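Local coordinates for protein alpha-ketoglutarate-dependent non-heme iron oxygenase EasH (Aspergillus japonicus, PDB 5M0T) that probably catalyses a 2-oxoglutarate- and iron(II)-dependent oxidation on the biosynthetic route to the ergot alkaloid cycloclavine, at residues Ala42-Arg47 with Ser84-Asp89; Leu131-Asp136 with Glu179-Pro184; Arg262-Ser265 with Asp270-Thr273. All coordinates share one frame; numbering follows the deposited sequence.

Contact 1 (Ala42-Arg47 with Ser84-Asp89)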
loop_
_atom_site.group_PDB
_atom_site.type_symbol
_atom_site.label_atom_id
_atom_site.label_comp_id
_atom_site.label_asym_id
_atom_site.label_seq_id
_atom_site.Cartn_x
_atom_site.Cartn_y
_atom_site.Cartn_z
ATOM N N ALA A 42 -21.181 12.601 23.198
ATOM C CA ALA A 42 -20.467 13.376 24.219
ATOM C C ALA A 42 -19.660 12.464 25.141
ATOM O O ALA A 42 -18.509 12.771 25.464
ATOM C CB ALA A 42 -21.442 14.214 25.025
ATOM N N ASP A 43 -20.257 11.336 25.532
ATOM C CA ASP A 43 -19.604 10.360 26.413
ATOM C C ASP A 43 -18.376 9.711 25.785
ATOM O O ASP A 43 -17.378 9.477 26.472
ATOM C CB ASP A 43 -20.577 9.262 26.842
ATOM C CG ASP A 43 -19.938 8.280 27.806
ATOM O OD1 ASP A 43 -19.818 8.622 28.999
ATOM O OD2 ASP A 43 -19.521 7.186 27.356
ATOM N N GLN A 44 -18.462 9.401 24.494
ATOM C CA GLN A 44 -17.302 8.913 23.754
ATOM C C GLN A 44 -16.167 9.950 23.677
ATOM O O GLN A 44 -14.996 9.615 23.861
ATOM C CB GLN A 44 -17.708 8.493 22.351
ATOM C CG GLN A 44 -18.443 7.158 22.298
ATOM C CD GLN A 44 -18.806 6.784 20.876
ATOM O OE1 GLN A 44 -19.332 7.610 20.121
ATOM N NE2 GLN A 44 -18.497 5.549 20.489
ATOM N N VAL A 45 -16.517 11.204 23.427
ATOM C CA VAL A 45 -15.516 12.267 23.336
ATOM C C VAL A 45 -14.775 12.422 24.672
ATOM O O VAL A 45 -13.541 12.494 24.688
ATOM C CB VAL A 45 -16.148 13.610 22.881
ATOM C CG1 VAL A 45 -15.164 14.775 23.015
ATOM C CG2 VAL A 45 -16.636 13.495 21.440
ATOM N N ARG A 46 -15.529 12.452 25.776
ATOM C CA ARG A 46 -14.954 12.508 27.127
ATOM C C ARG A 46 -13.978 11.358 27.384
ATOM O O ARG A 46 -12.837 11.596 27.802
ATOM C CB ARG A 46 -16.048 12.506 28.208
ATOM N N ARG A 47 -14.416 10.127 27.116
ATOM C CA ARG A 47 -13.577 8.942 27.333
ATOM C C ARG A 47 -12.363 8.892 26.403
ATOM O O ARG A 47 -11.266 8.570 26.851
ATOM C CB ARG A 47 -14.391 7.635 27.236
ATOM C CG ARG A 47 -15.155 7.305 28.510
ATOM C CD ARG A 47 -15.851 5.959 28.432
ATOM N NE ARG A 47 -16.876 5.929 27.380
ATOM C CZ ARG A 47 -16.876 5.145 26.295
ATOM N NH1 ARG A 47 -15.905 4.261 26.059
ATOM N NH2 ARG A 47 -17.886 5.232 25.432
ATOM N N SER A 84 -5.337 3.947 22.416
ATOM C CA SER A 84 -6.775 4.099 22.690
ATOM C C SER A 84 -7.602 2.828 22.456
ATOM O O SER A 84 -7.762 2.369 21.322
ATOM C CB SER A 84 -7.350 5.228 21.839
ATOM O OG SER A 84 -8.716 5.437 22.137
ATOM N N LYS A 85 -8.137 2.286 23.548
ATOM C CA LYS A 85 -9.062 1.157 23.521
ATOM C C LYS A 85 -10.342 1.524 22.784
ATOM O O LYS A 85 -10.863 0.720 22.001
ATOM C CB LYS A 85 -9.384 0.691 24.954
ATOM C CG LYS A 85 -10.083 -0.666 25.055
ATOM C CD LYS A 85 -10.202 -1.098 26.509
ATOM C CE LYS A 85 -11.201 -2.233 26.680
ATOM N NZ LYS A 85 -10.983 -3.345 25.713
ATOM N N LEU A 86 -10.829 2.739 23.023
ATOM C CA LEU A 86 -12.010 3.249 22.341
ATOM C C LEU A 86 -11.804 3.313 20.813
ATOM O O LEU A 86 -12.740 3.052 20.049
ATOM C CB LEU A 86 -12.397 4.619 22.915
ATOM C CG LEU A 86 -13.721 5.246 22.440
ATOM C CD1 LEU A 86 -14.375 6.044 23.576
ATOM C CD2 LEU A 86 -13.559 6.109 21.178
ATOM N N PHE A 87 -10.591 3.639 20.371
ATOM C CA PHE A 87 -10.267 3.619 18.942
ATOM C C PHE A 87 -10.338 2.181 18.403
ATOM O O PHE A 87 -11.044 1.893 17.440
ATOM C CB PHE A 87 -8.871 4.208 18.701
ATOM C CG PHE A 87 -8.556 4.443 17.273
ATOM C CD1 PHE A 87 -8.076 3.413 16.471
ATOM C CD2 PHE A 87 -8.716 5.703 16.726
ATOM C CE1 PHE A 87 -7.803 3.631 15.132
ATOM C CE2 PHE A 87 -8.429 5.929 15.397
ATOM C CZ PHE A 87 -7.978 4.895 14.591
ATOM N N ARG A 88 -9.582 1.297 19.043
ATOM C CA ARG A 88 -9.518 -0.107 18.664
ATOM C C ARG A 88 -10.884 -0.804 18.595
ATOM O O ARG A 88 -11.139 -1.508 17.641
ATOM C CB ARG A 88 -8.616 -0.869 19.637
ATOM C CG ARG A 88 -7.135 -0.565 19.474
ATOM C CD ARG A 88 -6.291 -1.592 20.216
ATOM N NE ARG A 88 -6.584 -1.648 21.651
ATOM C CZ ARG A 88 -6.149 -0.787 22.570
ATOM N NH1 ARG A 88 -5.396 0.264 22.242
ATOM N NH2 ARG A 88 -6.494 -0.978 23.838
ATOM N N ASP A 89 -11.739 -0.580 19.595
ATOM C CA ASP A 89 -12.985 -1.356 19.792
ATOM C C ASP A 89 -14.263 -0.667 19.299
ATOM O O ASP A 89 -15.135 -1.331 18.755
ATOM C CB ASP A 89 -13.177 -1.671 21.272
ATOM C CG ASP A 89 -12.052 -2.498 21.863
ATOM O OD1 ASP A 89 -11.111 -2.879 21.139
ATOM O OD2 ASP A 89 -12.121 -2.772 23.088
#
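Arg-47, whose guanidinium lies against Leu-86, grips Asp-43 OD2 side-on with two nitrogens: NE at 2.9 Å from OD2, and NH2 at 3.2 Å from the same oxygen. Both bonds run in the guanidinium plane, but the carboxylate is met differently by each, NH2 coming nearly along the C-O axis while NE approaches from above the carboxylate plane. One turn of helix separates the two residues, a spacing at which acid and base readily pair. With chi1 at -81° the arginine's CG stands beside the backbone N, and the later bend at chi3 folds the charged end back toward Asp-43. This salt bridge fixes the guanidinium's rotation and turns one face to Leu-86, whose CD1 comes within 3.4 Å of Arg-47 NH1.

Leucine, apolar and flexible, suits a place beside the arginine's flat face: the one methyl, CD1, lies against that face and also against Gln-44 O, at 3.6 Å. Gln-44 meets Leu-86 with this backbone O and, more distantly, its CB, while its NE2 bonds to Glu-90, the acid that also forms a salt bridge with Arg-47 NH1.

Ser-84 is the N-cap of helix 85-91; its OG accepts from Phe-87 N at 3.1 Å and is also bonded to Glu-51, whose carboxylate also accepts from the backbone N of Lys-85 and of Leu-86. Helix 85-91 packs through Phe-87 on strands 112-122 and 222-231, and helix 42-52 lies against helix 85-91, an arrangement consistent with the double-stranded beta-helix fold of the phytanoyl-CoA dioxygenase family.

Contact 2 (Leu131-Asp136 with Glu179-Pro184). With FE2 (Fe (II) ion), chain C; ZN (zinc ion), chain E; AKG (2-oxoglutaric acid), chain D; AKG (2-oxoglutaric acid), chain H.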
loop_
_atom_site.group_PDB
_atom_site.type_symbol
_atom_site.label_atom_id
_atom_site.label_comp_id
_atom_site.label_asym_id
_atom_site.label_seq_id
_atom_site.Cartn_x
_atom_site.Cartn_y
_atom_site.Cartn_z
ATOM N N LEU A 131 -4.780 25.375 1.972
ATOM C CA LEU A 131 -5.767 24.434 1.474
ATOM C C LEU A 131 -5.087 23.384 0.613
ATOM O O LEU A 131 -4.269 23.712 -0.204
ATOM C CB LEU A 131 -6.867 25.139 0.678
ATOM C CG LEU A 131 -7.732 26.175 1.403
ATOM C CD1 LEU A 131 -8.717 26.796 0.434
ATOM C CD2 LEU A 131 -8.464 25.594 2.599
ATOM N N HIS A 132 -5.441 22.121 0.821
ATOM C CA HIS A 132 -4.815 20.999 0.129
ATOM C C HIS A 132 -5.834 19.853 -0.022
ATOM O O HIS A 132 -6.857 19.834 0.659
ATOM C CB HIS A 132 -3.586 20.517 0.938
ATOM C CG HIS A 132 -3.919 20.045 2.329
ATOM N ND1 HIS A 132 -4.003 20.897 3.409
ATOM C CD2 HIS A 132 -4.231 18.812 2.805
ATOM C CE1 HIS A 132 -4.333 20.207 4.490
ATOM N NE2 HIS A 132 -4.508 18.943 4.149
ATOM N N ARG A 133 -5.539 18.910 -0.908
ATOM C CA ARG A 133 -6.327 17.688 -1.047
ATOM C C ARG A 133 -5.542 16.572 -0.399
ATOM O O ARG A 133 -4.323 16.466 -0.597
ATOM C CB ARG A 133 -6.578 17.373 -2.520
ATOM C CG ARG A 133 -7.496 18.383 -3.179
ATOM C CD ARG A 133 -7.897 17.959 -4.573
ATOM N NE ARG A 133 -8.880 18.884 -5.117
ATOM C CZ ARG A 133 -8.599 20.037 -5.724
ATOM N NH1 ARG A 133 -7.332 20.456 -5.880
ATOM N NH2 ARG A 133 -9.608 20.791 -6.174
ATOM N N GLU A 134 -6.233 15.741 0.374
ATOM C CA GLU A 134 -5.563 14.709 1.156
ATOM C C GLU A 134 -4.937 13.628 0.258
ATOM O O GLU A 134 -3.918 13.048 0.638
ATOM C CB GLU A 134 -6.504 14.100 2.207
ATOM C CG GLU A 134 -5.836 13.894 3.577
ATOM C CD GLU A 134 -5.791 15.153 4.457
ATOM O OE1 GLU A 134 -4.978 16.072 4.209
ATOM O OE2 GLU A 134 -6.577 15.231 5.432
ATOM N N HIS A 135 -5.494 13.397 -0.939
ATOM C CA HIS A 135 -4.951 12.384 -1.858
ATOM C C HIS A 135 -3.588 12.730 -2.471
ATOM O O HIS A 135 -2.973 11.890 -3.120
ATOM C CB HIS A 135 -5.995 11.961 -2.921
ATOM C CG HIS A 135 -6.073 12.829 -4.142
ATOM N ND1 HIS A 135 -6.839 12.477 -5.234
ATOM C CD2 HIS A 135 -5.471 14.000 -4.473
ATOM C CE1 HIS A 135 -6.700 13.391 -6.177
ATOM N NE2 HIS A 135 -5.878 14.324 -5.738
ATOM N N ASP A 136 -3.108 13.957 -2.271
ATOM C CA ASP A 136 -1.766 14.327 -2.745
ATOM C C ASP A 136 -0.627 13.667 -1.957
ATOM O O ASP A 136 0.516 13.798 -2.327
ATOM C CB ASP A 136 -1.617 15.855 -2.827
ATOM C CG ASP A 136 -2.443 16.470 -3.959
ATOM O OD1 ASP A 136 -2.430 15.922 -5.082
ATOM O OD2 ASP A 136 -3.087 17.514 -3.749
ATOM N N GLU A 179 -12.091 20.911 -12.460
ATOM C CA GLU A 179 -11.403 20.275 -13.572
ATOM C C GLU A 179 -9.908 20.050 -13.277
ATOM O O GLU A 179 -9.403 18.935 -13.436
ATOM C CB GLU A 179 -11.593 21.108 -14.829
ATOM C CG GLU A 179 -11.020 20.483 -16.082
ATOM C CD GLU A 179 -11.029 21.429 -17.257
ATOM O OE1 GLU A 179 -11.912 21.259 -18.124
ATOM O OE2 GLU A 179 -10.159 22.332 -17.312
ATOM N N ASP A 180 -9.232 21.103 -12.823
ATOM C CA ASP A 180 -7.767 21.112 -12.685
ATOM C C ASP A 180 -7.328 21.066 -11.212
ATOM O O ASP A 180 -7.353 22.065 -10.510
ATOM C CB ASP A 180 -7.215 22.369 -13.382
ATOM C CG ASP A 180 -5.699 22.421 -13.413
ATOM O OD1 ASP A 180 -5.024 21.414 -13.098
ATOM O OD2 ASP A 180 -5.180 23.493 -13.770
ATOM N N PHE A 181 -6.920 19.899 -10.746
ATOM C CA PHE A 181 -6.472 19.749 -9.357
ATOM C C PHE A 181 -5.053 20.307 -9.095
ATOM O O PHE A 181 -4.649 20.477 -7.950
ATOM C CB PHE A 181 -6.543 18.277 -8.951
ATOM C CG PHE A 181 -7.914 17.793 -8.513
ATOM C CD1 PHE A 181 -9.103 18.419 -8.897
ATOM C CD2 PHE A 181 -7.999 16.658 -7.743
ATOM C CE1 PHE A 181 -10.334 17.919 -8.478
ATOM C CE2 PHE A 181 -9.235 16.153 -7.328
ATOM C CZ PHE A 181 -10.398 16.779 -7.698
ATOM N N SER A 182 -4.291 20.561 -10.154
ATOM C CA SER A 182 -2.955 21.121 -10.025
ATOM C C SER A 182 -2.964 22.653 -9.983
ATOM O O SER A 182 -1.928 23.253 -9.728
ATOM C CB SER A 182 -2.078 20.642 -11.183
ATOM O OG SER A 182 -2.447 21.276 -12.390
ATOM N N ALA A 183 -4.111 23.282 -10.254
ATOM C CA ALA A 183 -4.233 24.735 -10.161
ATOM C C ALA A 183 -3.998 25.186 -8.714
ATOM O O ALA A 183 -4.446 24.511 -7.788
ATOM C CB ALA A 183 -5.598 25.197 -10.648
ATOM N N PRO A 184 -3.282 26.320 -8.506
ATOM C CA PRO A 184 -3.006 26.745 -7.122
ATOM C C PRO A 184 -4.302 27.063 -6.347
ATOM O O PRO A 184 -5.131 27.825 -6.846
ATOM C CB PRO A 184 -2.154 28.008 -7.294
ATOM C CG PRO A 184 -1.643 27.934 -8.687
ATOM C CD PRO A 184 -2.744 27.293 -9.471
HETATM FE FE FE2 C . -5.572 17.725 5.210
HETATM ZN ZN ZN E . -11.960 22.893 -19.235
HETATM C C1 AKG D . -4.223 17.544 7.408
HETATM O O1 AKG D . -4.109 16.904 6.364
HETATM O O2 AKG D . -3.279 17.660 8.312
HETATM C C2 AKG D . -5.508 18.291 7.796
HETATM O O5 AKG D . -6.273 18.606 6.905
HETATM C C3 AKG D . -5.823 18.594 9.238
HETATM C C4 AKG D . -7.060 19.463 9.395
HETATM C C5 AKG D . -7.395 19.817 10.819
HETATM O O3 AKG D . -6.733 19.173 11.752
HETATM O O4 AKG D . -8.238 20.645 11.074
HETATM C C1 AKG H . -12.855 24.762 -17.131
HETATM O O1 AKG H . -12.935 23.668 -17.687
HETATM O O2 AKG H . -11.856 25.591 -17.312
HETATM C C2 AKG H . -13.886 25.343 -16.146
HETATM O O5 AKG H . -13.490 25.862 -15.106
HETATM C C3 AKG H . -15.351 25.268 -16.486
HETATM C C4 AKG H . -16.172 24.538 -15.434
HETATM C C5 AKG H . -17.641 24.860 -15.489
HETATM O O3 AKG H . -18.375 23.851 -15.886
HETATM O O4 AKG H . -18.106 25.948 -15.187
HETATM O O HOH W 1 -4.822 19.255 -5.162
HETATM O O HOH W 2 -7.891 22.577 -7.936
HETATM O O HOH W 3 -10.323 22.113 -20.030
#
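Phe-181 and Arg-133 make most of this contact, with His-135 as the third member. The arginine's guanidinium lies flat on one face of the phenyl ring, the planes only 8° apart, and its CZ stands 3.7 Å from the centroid of the Phe-181 ring, a cation-pi stack. The aliphatic part shares that face: Arg-133 CD makes a CH-pi contact, 3.8 Å from the same Phe-181 centroid. Extended from CG to NE, the chain of Arg-133 is long enough to span the gap between the two loops. His-135 comes to the edge of the phenyl ring, its NE2 3.7 Å from Phe-181 CD2, with the two rings inclined obliquely at 56°.

Stacking occupies a face but keeps the N-H edges usable. Arg-133 NE bonds to Lys-207 O and NH2 to Ser-175 O, while NH1 gives to two waters. One water, 2.9 Å from Arg-133 NH1, donates to Asp-136 OD2 and Phe-181 O; the other donates to Asp-180 O.

Arg-133 lies between two iron ligands in sequence: His-132 NE2 binds iron at 1.9 Å and Glu-134 OE1 at 2.0 Å, with His-210 completing the protein's facial triad and 2-oxoglutarate chelating the metal. The Arg-133 side chain leaves the backbone on the side away from the iron. The chemistry thus implies a buried cation satisfied by carbonyls, water and a pi face, probably helping to hold the metal-binding loop behind its first-shell ligands.

Contact 3 (Arg262-Ser265 with Asp270-Thr273)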
loop_
_atom_site.group_PDB
_atom_site.type_symbol
_atom_site.label_atom_id
_atom_site.label_comp_id
_atom_site.label_asym_id
_atom_site.label_seq_id
_atom_site.Cartn_x
_atom_site.Cartn_y
_atom_site.Cartn_z
ATOM N N ARG A 262 -4.730 -8.197 8.716
ATOM C CA ARG A 262 -5.409 -9.231 7.927
ATOM C C ARG A 262 -5.318 -8.950 6.442
ATOM O O ARG A 262 -4.997 -7.841 6.010
ATOM C CB ARG A 262 -6.887 -9.377 8.334
ATOM C CG ARG A 262 -7.111 -10.248 9.553
ATOM C CD ARG A 262 -8.473 -10.044 10.191
ATOM N NE ARG A 262 -8.566 -10.737 11.472
ATOM C CZ ARG A 262 -8.834 -12.034 11.634
ATOM N NH1 ARG A 262 -9.040 -12.858 10.604
ATOM N NH2 ARG A 262 -8.880 -12.522 12.858
ATOM N N THR A 263 -5.625 -9.990 5.672
ATOM C CA THR A 263 -5.616 -9.931 4.230
ATOM C C THR A 263 -6.791 -9.082 3.760
ATOM O O THR A 263 -7.877 -9.130 4.331
ATOM C CB THR A 263 -5.651 -11.355 3.655
ATOM O OG1 THR A 263 -4.410 -12.007 3.964
ATOM C CG2 THR A 263 -5.912 -11.382 2.133
ATOM N N VAL A 264 -6.538 -8.288 2.720
ATOM C CA VAL A 264 -7.517 -7.365 2.141
ATOM C C VAL A 264 -7.626 -7.702 0.662
ATOM O O VAL A 264 -6.656 -8.140 0.060
ATOM C CB VAL A 264 -7.140 -5.880 2.348
ATOM C CG1 VAL A 264 -7.338 -5.471 3.791
ATOM C CG2 VAL A 264 -5.703 -5.581 1.911
ATOM N N SER A 265 -8.819 -7.543 0.099
ATOM C CA SER A 265 -9.072 -7.869 -1.310
ATOM C C SER A 265 -9.109 -6.601 -2.163
ATOM O O SER A 265 -9.937 -5.719 -1.941
ATOM C CB SER A 265 -10.393 -8.632 -1.479
ATOM O OG SER A 265 -10.525 -9.092 -2.831
ATOM N N ASP A 270 -6.181 -10.888 -3.583
ATOM C CA ASP A 270 -5.804 -10.929 -2.182
ATOM C C ASP A 270 -4.422 -10.337 -2.056
ATOM O O ASP A 270 -3.510 -10.789 -2.729
ATOM C CB ASP A 270 -5.814 -12.358 -1.614
ATOM C CG ASP A 270 -7.217 -12.843 -1.257
ATOM O OD1 ASP A 270 -8.168 -12.042 -1.290
ATOM O OD2 ASP A 270 -7.369 -14.035 -0.936
ATOM N N ILE A 271 -4.287 -9.320 -1.209
ATOM C CA ILE A 271 -2.989 -8.744 -0.889
ATOM C C ILE A 271 -2.828 -8.622 0.626
ATOM O O ILE A 271 -3.811 -8.731 1.371
ATOM C CB ILE A 271 -2.763 -7.386 -1.612
ATOM C CG1 ILE A 271 -3.744 -6.311 -1.149
ATOM C CG2 ILE A 271 -2.867 -7.571 -3.123
ATOM C CD1 ILE A 271 -3.508 -4.980 -1.829
ATOM N N TRP A 272 -1.581 -8.404 1.060
ATOM C CA TRP A 272 -1.201 -8.472 2.471
ATOM C C TRP A 272 -1.456 -9.899 3.002
ATOM O O TRP A 272 -2.234 -10.128 3.923
ATOM C CB TRP A 272 -1.927 -7.396 3.280
ATOM C CG TRP A 272 -1.164 -6.878 4.446
ATOM C CD1 TRP A 272 -1.525 -6.945 5.758
ATOM C CD2 TRP A 272 0.084 -6.163 4.407
ATOM N NE1 TRP A 272 -0.575 -6.323 6.544
ATOM C CE2 TRP A 272 0.414 -5.826 5.736
ATOM C CE3 TRP A 272 0.936 -5.752 3.373
ATOM C CZ2 TRP A 272 1.586 -5.140 6.063
ATOM C CZ3 TRP A 272 2.093 -5.056 3.703
ATOM C CH2 TRP A 272 2.404 -4.755 5.036
ATOM N N THR A 273 -0.747 -10.839 2.399
ATOM C CA THR A 273 -0.914 -12.252 2.640
ATOM C C THR A 273 0.293 -12.867 3.347
ATOM O O THR A 273 1.345 -12.242 3.463
ATOM C CB THR A 273 -1.083 -12.945 1.290
ATOM O OG1 THR A 273 0.122 -12.802 0.542
ATOM C CG2 THR A 273 -2.245 -12.315 0.500
#
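The segments run antiparallel, with Val-264 and Ile-271 as a hydrogen-bonded pair joined by two nearly straight bonds, Val-264 N to Ile-271 O at 3.1 Å and Ile-271 N to Val-264 O at 2.9 Å, and with Ser-265 and Asp-270 as the next, non-hydrogen-bonded pair.

Val-264 and Ile-271 share a buried face of the ribbon, and their beta-branched shape suits the extended backbone. Val-264 CG2 meets Ile-271 CG1 at 3.7 Å; in both residues the touching branch sits between the backbone N and the carbonyl carbon. The opposite face carries Ser-265 and Asp-270, polar residues in a partly exposed position.

Beyond the paired strands Thr-263 extends the link through its side chain. Its OG1 donates to Trp-272 O at 2.9 Å, approaching from above the carbonyl plane, 39° out of it, and is also bonded to Leu-279 N, so one hydroxyl connects three parts of the chain. The CG2 branch, anti to the backbone N, reaches across to the partner strand, 3.5 Å from Ile-271 O and close to Asp-270 CB.

Trp-272 leaves the strand in a left-handed backbone conformation (phi 62°, psi 62°), which ends the regular pairing. Its CD1 comes edge-on to Arg-262 O at 3.6 Å, and its NE1 is bonded to Gly-260 O. The indole also meets Trp-113 edge-to-face and Trp-272 of the second subunit, while Thr-273 OG1 is bonded to Val-237 O of that subunit; a large aromatic residue suits a spot where it can bury surface both within the chain and across the dimer.

The arrangement is that of a tight beta hairpin, strands 264-266 and 269-271, placed at the subunit interface.

The three contacts follow one another along the chain, none nesting in or crossing another. Contact 1 closes first, bringing helices 42-52 and 85-91 together across 36 intervening residues. Contact 2 then closes a loop of 42 residues, joining the iron-binding loop that follows strand 112-122 to an outer loop between strands 170-171 and 192-193; its centre is about 33 Å from that of contact 1, across the chain's centre. Contact 3 is the local one, with four residues between its segments, its centre about 28 Å from the centre of contact 1 and about 30 Å from that of contact 2. It folds a hairpin that meets the second subunit, whereas contacts 1 and 2 join parts distant in sequence.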